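Local structure of hypothetical protein PH1313 (Pyrococcus horikoshii, 1VBK) at residues 29-40 and 57-68. The protein is of unknown function but, with its ferredoxin-like, THUMP and ThiI-type domains, probably binds RNA and ATP, as in ThiI-type enzymes of thiamine biosynthesis. Residues are numbered along the deposited sequence; the frame is centred on the assembly and turned at random.
Sequences NIREALVTEEVP and SPKEAANVLVRV
Val64 stands at the middle of this helix pair, with CG1 set against the CB of Ala33 at 3.8 Å. Alanine's small side chain suits a spot where Val68 CG2 comes in as well. The axes of helices 29-36 and 58-65 approach to 9.7 Å and cross at 117°. Val39 and Val64 meet tip to tip, CG2 to CG2 at 3.9 Å; branched valines suit both places, since their two methyls serve different neighbours. The extended Glu60 slides past Val39 in the opposite direction, its OE2 3.5 Å from Val39 CG2. The other methyl of Val39, CG1, lies anti to the backbone N (chi1 179°) and is thereby laid over Ala61, small enough to take in Leu34 CD2 too, 3.8 Å from Ala61 CB. At the far end, Ile30 and Leu65 cross at about a right angle, and Leu65 continues the apolar layer onto Val6 of strand 3-8. Val39 is brought into place by the Schellman motif that ends helix 19-36, with Glu38, at positive phi, as C-prime residue. Glu37 serves two chemistries: its CG lies on both Val64 methyls, while its carboxylate carbon sits at the edge of the Arg67 guanidinium, near its plane, the two planes 78° apart. This salt bridge is long, Glu37 OE2 to Arg67 NH1 3.9 Å, and Tyr232 OH bonds to Arg67 NH1 and weakly to Glu37 OE2; Arg229 O holds Arg67 NE. Shortening Glu37 to an alanine would remove the CG lying on Val64 and probably leave Arg67 without this nearby negative charge. With no hydrogen bond joining the segments directly, aliphatic packing chiefly unites these ferredoxin-like-domain helices, beside one long salt bridge.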
ATOM      1  N   ASN A  29      12.929  -8.027  11.958  1.00 16.38           N
ATOM      2  CA  ASN A  29      12.213  -7.719  13.185  1.00 16.71           C
ATOM      3  C   ASN A  29      12.929  -8.275  14.417  1.00 16.95           C
ATOM      4  O   ASN A  29      12.912  -7.662  15.483  1.00 17.99           O
ATOM      5  CB  ASN A  29      10.782  -8.256  13.091  1.00 16.53           C
ATOM      6  CG  ASN A  29      10.020  -7.667  11.911  1.00 16.70           C
ATOM      7  OD1 ASN A  29      10.436  -6.651  11.340  1.00 17.17           O
ATOM      8  ND2 ASN A  29       8.899  -8.289  11.544  1.00 14.58           N
ATOM      9  N   ILE A  30      13.569  -9.429  14.262  1.00 17.29           N
ATOM     10  CA  ILE A  30      14.307 -10.048  15.357  1.00 17.31           C
ATOM     11  C   ILE A  30      15.517  -9.173  15.696  1.00 18.52           C
ATOM     12  O   ILE A  30      15.823  -8.944  16.867  1.00 17.39           O
ATOM     13  CB  ILE A  30      14.755 -11.482  14.968  1.00 17.43           C
ATOM     14  CG1 ILE A  30      13.528 -12.409  14.976  1.00 16.41           C
ATOM     15  CG2 ILE A  30      15.848 -11.984  15.920  1.00 17.98           C
ATOM     16  CD1 ILE A  30      13.781 -13.798  14.434  1.00 14.51           C
ATOM     17  N   ARG A  31      16.203  -8.679  14.668  1.00 18.81           N
ATOM     18  CA  ARG A  31      17.359  -7.812  14.887  1.00 21.16           C
ATOM     19  C   ARG A  31      16.925  -6.537  15.614  1.00 20.92           C
ATOM     20  O   ARG A  31      17.561  -6.111  16.579  1.00 19.46           O
ATOM     21  CB  ARG A  31      18.009  -7.430  13.555  1.00 21.92           C
ATOM     22  CG  ARG A  31      19.181  -6.466  13.706  1.00 30.52           C
ATOM     23  CD  ARG A  31      19.692  -5.998  12.353  1.00 34.26           C
ATOM     24  NE  ARG A  31      18.629  -5.380  11.565  1.00 38.73           N
ATOM     25  CZ  ARG A  31      18.057  -4.216  11.855  1.00 41.65           C
ATOM     26  NH1 ARG A  31      18.442  -3.524  12.922  1.00 42.63           N
ATOM     27  NH2 ARG A  31      17.085  -3.749  11.083  1.00 43.11           N
ATOM     28  N   GLU A  32      15.843  -5.931  15.136  1.00 21.79           N
ATOM     29  CA  GLU A  32      15.319  -4.709  15.737  1.00 24.66           C
ATOM     30  C   GLU A  32      14.978  -4.915  17.207  1.00 23.56           C
ATOM     31  O   GLU A  32      15.269  -4.060  18.042  1.00 23.33           O
ATOM     32  CB  GLU A  32      14.073  -4.238  14.986  1.00 28.09           C
ATOM     33  CG  GLU A  32      14.365  -3.539  13.673  1.00 37.53           C
ATOM     34  CD  GLU A  32      15.000  -2.177  13.880  1.00 42.90           C
ATOM     35  OE1 GLU A  32      14.375  -1.331  14.558  1.00 45.27           O
ATOM     36  OE2 GLU A  32      16.119  -1.951  13.368  1.00 46.17           O
ATOM     37  N   ALA A  33      14.370  -6.056  17.520  1.00 22.03           N
ATOM     38  CA  ALA A  33      13.993  -6.370  18.895  1.00 22.10           C
ATOM     39  C   ALA A  33      15.199  -6.504  19.820  1.00 22.35           C
ATOM     40  O   ALA A  33      15.226  -5.918  20.904  1.00 23.02           O
ATOM     41  CB  ALA A  33      13.177  -7.648  18.931  1.00 22.97           C
ATOM     42  N   LEU A  34      16.191  -7.282  19.400  1.00 20.76           N
ATOM     43  CA  LEU A  34      17.385  -7.487  20.212  1.00 21.22           C
ATOM     44  C   LEU A  34      18.188  -6.195  20.390  1.00 22.69           C
ATOM     45  O   LEU A  34      18.677  -5.903  21.485  1.00 21.41           O
ATOM     46  CB  LEU A  34      18.263  -8.581  19.588  1.00 19.21           C
ATOM     47  CG  LEU A  34      17.618  -9.979  19.553  1.00 18.73           C
ATOM     48  CD1 LEU A  34      18.542 -10.960  18.847  1.00 17.48           C
ATOM     49  CD2 LEU A  34      17.338 -10.454  20.965  1.00 18.87           C
ATOM     50  N   VAL A  35      18.320  -5.421  19.319  1.00 23.07           N
ATOM     51  CA  VAL A  35      19.061  -4.166  19.392  1.00 25.72           C
ATOM     52  C   VAL A  35      18.339  -3.184  20.315  1.00 26.21           C
ATOM     53  O   VAL A  35      18.963  -2.540  21.155  1.00 26.41           O
ATOM     54  CB  VAL A  35      19.242  -3.541  17.985  1.00 25.83           C
ATOM     55  CG1 VAL A  35      19.893  -2.166  18.096  1.00 29.79           C
ATOM     56  CG2 VAL A  35      20.114  -4.451  17.129  1.00 26.82           C
ATOM     57  N   THR A  36      17.023  -3.084  20.165  1.00 25.51           N
ATOM     58  CA  THR A  36      16.229  -2.187  20.992  1.00 27.77           C
ATOM     59  C   THR A  36      16.352  -2.539  22.475  1.00 28.73           C
ATOM     60  O   THR A  36      16.470  -1.654  23.320  1.00 27.06           O
ATOM     61  CB  THR A  36      14.736  -2.233  20.587  1.00 27.74           C
ATOM     62  OG1 THR A  36      14.598  -1.796  19.230  1.00 28.06           O
ATOM     63  CG2 THR A  36      13.908  -1.331  21.483  1.00 29.01           C
ATOM     64  N   GLU A  37      16.341  -3.832  22.787  1.00 28.60           N
ATOM     65  CA  GLU A  37      16.446  -4.285  24.172  1.00 28.25           C
ATOM     66  C   GLU A  37      17.898  -4.459  24.614  1.00 26.36           C
ATOM     67  O   GLU A  37      18.172  -4.933  25.714  1.00 26.23           O
ATOM     68  CB  GLU A  37      15.701  -5.611  24.351  1.00 31.36           C
ATOM     69  CG  GLU A  37      14.212  -5.558  24.036  1.00 34.88           C
ATOM     70  CD  GLU A  37      13.449  -4.619  24.948  1.00 40.24           C
ATOM     71  OE1 GLU A  37      13.565  -4.762  26.184  1.00 42.96           O
ATOM     72  OE2 GLU A  37      12.725  -3.741  24.430  1.00 43.09           O
ATOM     73  N   GLU A  38      18.826  -4.072  23.750  1.00 25.65           N
ATOM     74  CA  GLU A  38      20.253  -4.184  24.026  1.00 26.15           C
ATOM     75  C   GLU A  38      20.703  -5.596  24.394  1.00 26.77           C
ATOM     76  O   GLU A  38      21.470  -5.790  25.341  1.00 25.44           O
ATOM     77  CB  GLU A  38      20.674  -3.204  25.130  1.00 27.21           C
ATOM     78  CG  GLU A  38      20.392  -1.749  24.792  1.00 27.85           C
ATOM     79  CD  GLU A  38      21.196  -0.771  25.634  1.00 28.86           C
ATOM     80  OE1 GLU A  38      21.476  -1.065  26.815  1.00 28.22           O
ATOM     81  OE2 GLU A  38      21.535   0.309  25.112  1.00 31.58           O
ATOM     82  N   VAL A  39      20.216  -6.584  23.649  1.00 25.26           N
ATOM     83  CA  VAL A  39      20.616  -7.966  23.877  1.00 24.81           C
ATOM     84  C   VAL A  39      21.723  -8.261  22.870  1.00 24.28           C
ATOM     85  O   VAL A  39      21.510  -8.184  21.661  1.00 25.59           O
ATOM     86  CB  VAL A  39      19.456  -8.958  23.641  1.00 23.61           C
ATOM     87  CG1 VAL A  39      19.941 -10.381  23.882  1.00 20.97           C
ATOM     88  CG2 VAL A  39      18.292  -8.638  24.565  1.00 24.22           C
ATOM     89  N   PRO A  40      22.923  -8.599  23.357  1.00 24.78           N
ATOM     90  CA  PRO A  40      24.054  -8.901  22.475  1.00 25.80           C
ATOM     91  C   PRO A  40      23.817 -10.181  21.674  1.00 24.35           C
ATOM     92  O   PRO A  40      23.161 -11.100  22.151  1.00 23.09           O
ATOM     93  CB  PRO A  40      25.227  -9.060  23.450  1.00 28.19           C
ATOM     94  CG  PRO A  40      24.779  -8.327  24.686  1.00 29.88           C
ATOM     95  CD  PRO A  40      23.325  -8.695  24.767  1.00 27.30           C
ATOM     96  N   SER A  57      23.848 -14.647  25.196  1.00 23.94           N
ATOM     97  CA  SER A  57      22.768 -14.247  26.101  1.00 23.50           C
ATOM     98  C   SER A  57      21.482 -14.865  25.537  1.00 21.54           C
ATOM     99  O   SER A  57      20.496 -14.165  25.303  1.00 20.87           O
ATOM    100  CB  SER A  57      22.626 -12.720  26.138  1.00 24.91           C
ATOM    101  OG  SER A  57      23.819 -12.095  26.584  1.00 25.10           O
ATOM    102  N   PRO A  58      21.472 -16.194  25.337  1.00 21.23           N
ATOM    103  CA  PRO A  58      20.309 -16.905  24.789  1.00 21.66           C
ATOM    104  C   PRO A  58      19.007 -16.807  25.577  1.00 21.89           C
ATOM    105  O   PRO A  58      17.933 -16.643  24.997  1.00 21.74           O
ATOM    106  CB  PRO A  58      20.816 -18.342  24.661  1.00 19.85           C
ATOM    107  CG  PRO A  58      21.729 -18.466  25.830  1.00 23.34           C
ATOM    108  CD  PRO A  58      22.494 -17.151  25.801  1.00 20.86           C
ATOM    109  N   LYS A  59      19.092 -16.913  26.896  1.00 24.11           N
ATOM    110  CA  LYS A  59      17.897 -16.832  27.730  1.00 26.33           C
ATOM    111  C   LYS A  59      17.265 -15.441  27.595  1.00 25.55           C
ATOM    112  O   LYS A  59      16.047 -15.303  27.452  1.00 22.37           O
ATOM    113  CB  LYS A  59      18.273 -17.112  29.187  1.00 29.56           C
ATOM    114  CG  LYS A  59      17.182 -17.771  30.016  1.00 37.05           C
ATOM    115  CD  LYS A  59      16.000 -16.849  30.263  1.00 40.24           C
ATOM    116  CE  LYS A  59      15.002 -17.498  31.216  1.00 42.36           C
ATOM    117  NZ  LYS A  59      13.876 -16.584  31.565  1.00 44.79           N
ATOM    118  N   GLU A  60      18.103 -14.413  27.620  1.00 24.66           N
ATOM    119  CA  GLU A  60      17.623 -13.043  27.502  1.00 26.85           C
ATOM    120  C   GLU A  60      17.039 -12.780  26.117  1.00 23.19           C
ATOM    121  O   GLU A  60      16.024 -12.102  25.981  1.00 22.45           O
ATOM    122  CB  GLU A  60      18.760 -12.054  27.759  1.00 30.53           C
ATOM    123  CG  GLU A  60      18.284 -10.634  27.994  1.00 39.15           C
ATOM    124  CD  GLU A  60      19.423  -9.685  28.303  1.00 43.45           C
ATOM    125  OE1 GLU A  60      20.359 -10.100  29.020  1.00 47.44           O
ATOM    126  OE2 GLU A  60      19.376  -8.524  27.843  1.00 45.19           O
ATOM    127  N   ALA A  61      17.696 -13.302  25.089  1.00 21.27           N
ATOM    128  CA  ALA A  61      17.222 -13.122  23.721  1.00 20.07           C
ATOM    129  C   ALA A  61      15.870 -13.814  23.553  1.00 20.25           C
ATOM    130  O   ALA A  61      14.928 -13.245  23.006  1.00 19.57           O
ATOM    131  CB  ALA A  61      18.229 -13.705  22.738  1.00 18.22           C
ATOM    132  N   ALA A  62      15.781 -15.050  24.032  1.00 21.47           N
ATOM    133  CA  ALA A  62      14.544 -15.814  23.921  1.00 22.65           C
ATOM    134  C   ALA A  62      13.354 -15.093  24.552  1.00 24.69           C
ATOM    135  O   ALA A  62      12.258 -15.080  23.989  1.00 23.26           O
ATOM    136  CB  ALA A  62      14.728 -17.193  24.557  1.00 22.56           C
ATOM    137  N   ASN A  63      13.569 -14.485  25.714  1.00 25.21           N
ATOM    138  CA  ASN A  63      12.495 -13.778  26.400  1.00 27.08           C
ATOM    139  C   ASN A  63      12.005 -12.551  25.638  1.00 25.81           C
ATOM    140  O   ASN A  63      10.845 -12.171  25.762  1.00 25.68           O
ATOM    141  CB  ASN A  63      12.933 -13.389  27.813  1.00 30.13           C
ATOM    142  CG  ASN A  63      12.919 -14.570  28.768  1.00 32.70           C
ATOM    143  OD1 ASN A  63      13.366 -14.464  29.912  1.00 36.88           O
ATOM    144  ND2 ASN A  63      12.392 -15.702  28.306  1.00 31.94           N
ATOM    145  N   VAL A  64      12.887 -11.931  24.861  1.00 23.70           N
ATOM    146  CA  VAL A  64      12.508 -10.768  24.060  1.00 22.28           C
ATOM    147  C   VAL A  64      11.763 -11.252  22.815  1.00 20.92           C
ATOM    148  O   VAL A  64      10.709 -10.729  22.463  1.00 19.97           O
ATOM    149  CB  VAL A  64      13.751  -9.975  23.583  1.00 23.97           C
ATOM    150  CG1 VAL A  64      13.354  -8.976  22.503  1.00 23.42           C
ATOM    151  CG2 VAL A  64      14.400  -9.256  24.764  1.00 24.23           C
ATOM    152  N   LEU A  65      12.321 -12.267  22.162  1.00 19.80           N
ATOM    153  CA  LEU A  65      11.741 -12.804  20.939  1.00 20.47           C
ATOM    154  C   LEU A  65      10.325 -13.349  21.087  1.00 20.10           C
ATOM    155  O   LEU A  65       9.618 -13.523  20.093  1.00 19.26           O
ATOM    156  CB  LEU A  65      12.674 -13.864  20.341  1.00 17.96           C
ATOM    157  CG  LEU A  65      14.035 -13.273  19.944  1.00 20.48           C
ATOM    158  CD1 LEU A  65      14.833 -14.287  19.143  1.00 21.47           C
ATOM    159  CD2 LEU A  65      13.828 -12.001  19.118  1.00 20.29           C
ATOM    160  N   VAL A  66       9.908 -13.625  22.316  1.00 20.29           N
ATOM    161  CA  VAL A  66       8.548 -14.104  22.542  1.00 21.19           C
ATOM    162  C   VAL A  66       7.562 -13.050  22.031  1.00 20.24           C
ATOM    163  O   VAL A  66       6.442 -13.374  21.635  1.00 21.26           O
ATOM    164  CB  VAL A  66       8.266 -14.337  24.056  1.00 21.92           C
ATOM    165  CG1 VAL A  66       6.789 -14.638  24.272  1.00 25.46           C
ATOM    166  CG2 VAL A  66       9.104 -15.491  24.572  1.00 23.71           C
ATOM    167  N   ARG A  67       7.983 -11.788  22.030  1.00 20.28           N
ATOM    168  CA  ARG A  67       7.107 -10.701  21.590  1.00 20.95           C
ATOM    169  C   ARG A  67       7.161 -10.374  20.101  1.00 20.06           C
ATOM    170  O   ARG A  67       6.579  -9.377  19.659  1.00 21.44           O
ATOM    171  CB  ARG A  67       7.399  -9.432  22.398  1.00 20.08           C
ATOM    172  CG  ARG A  67       7.149  -9.587  23.901  1.00 23.09           C
ATOM    173  CD  ARG A  67       7.133  -8.233  24.598  1.00 20.48           C
ATOM    174  NE  ARG A  67       8.379  -7.494  24.406  1.00 23.56           N
ATOM    175  CZ  ARG A  67       9.506  -7.730  25.070  1.00 24.66           C
ATOM    176  NH1 ARG A  67      10.588  -7.006  24.820  1.00 25.81           N
ATOM    177  NH2 ARG A  67       9.549  -8.677  25.996  1.00 27.22           N
ATOM    178  N   VAL A  68       7.844 -11.213  19.330  1.00 17.86           N
ATOM    179  CA  VAL A  68       7.970 -11.013  17.888  1.00 17.37           C
ATOM    180  C   VAL A  68       6.978 -11.895  17.127  1.00 18.78           C
ATOM    181  O   VAL A  68       7.103 -13.122  17.116  1.00 18.14           O
ATOM    182  CB  VAL A  68       9.407 -11.332  17.423  1.00 15.79           C
ATOM    183  CG1 VAL A  68       9.522 -11.209  15.901  1.00 17.53           C
ATOM    184  CG2 VAL A  68      10.383 -10.376  18.106  1.00 17.92           C
TER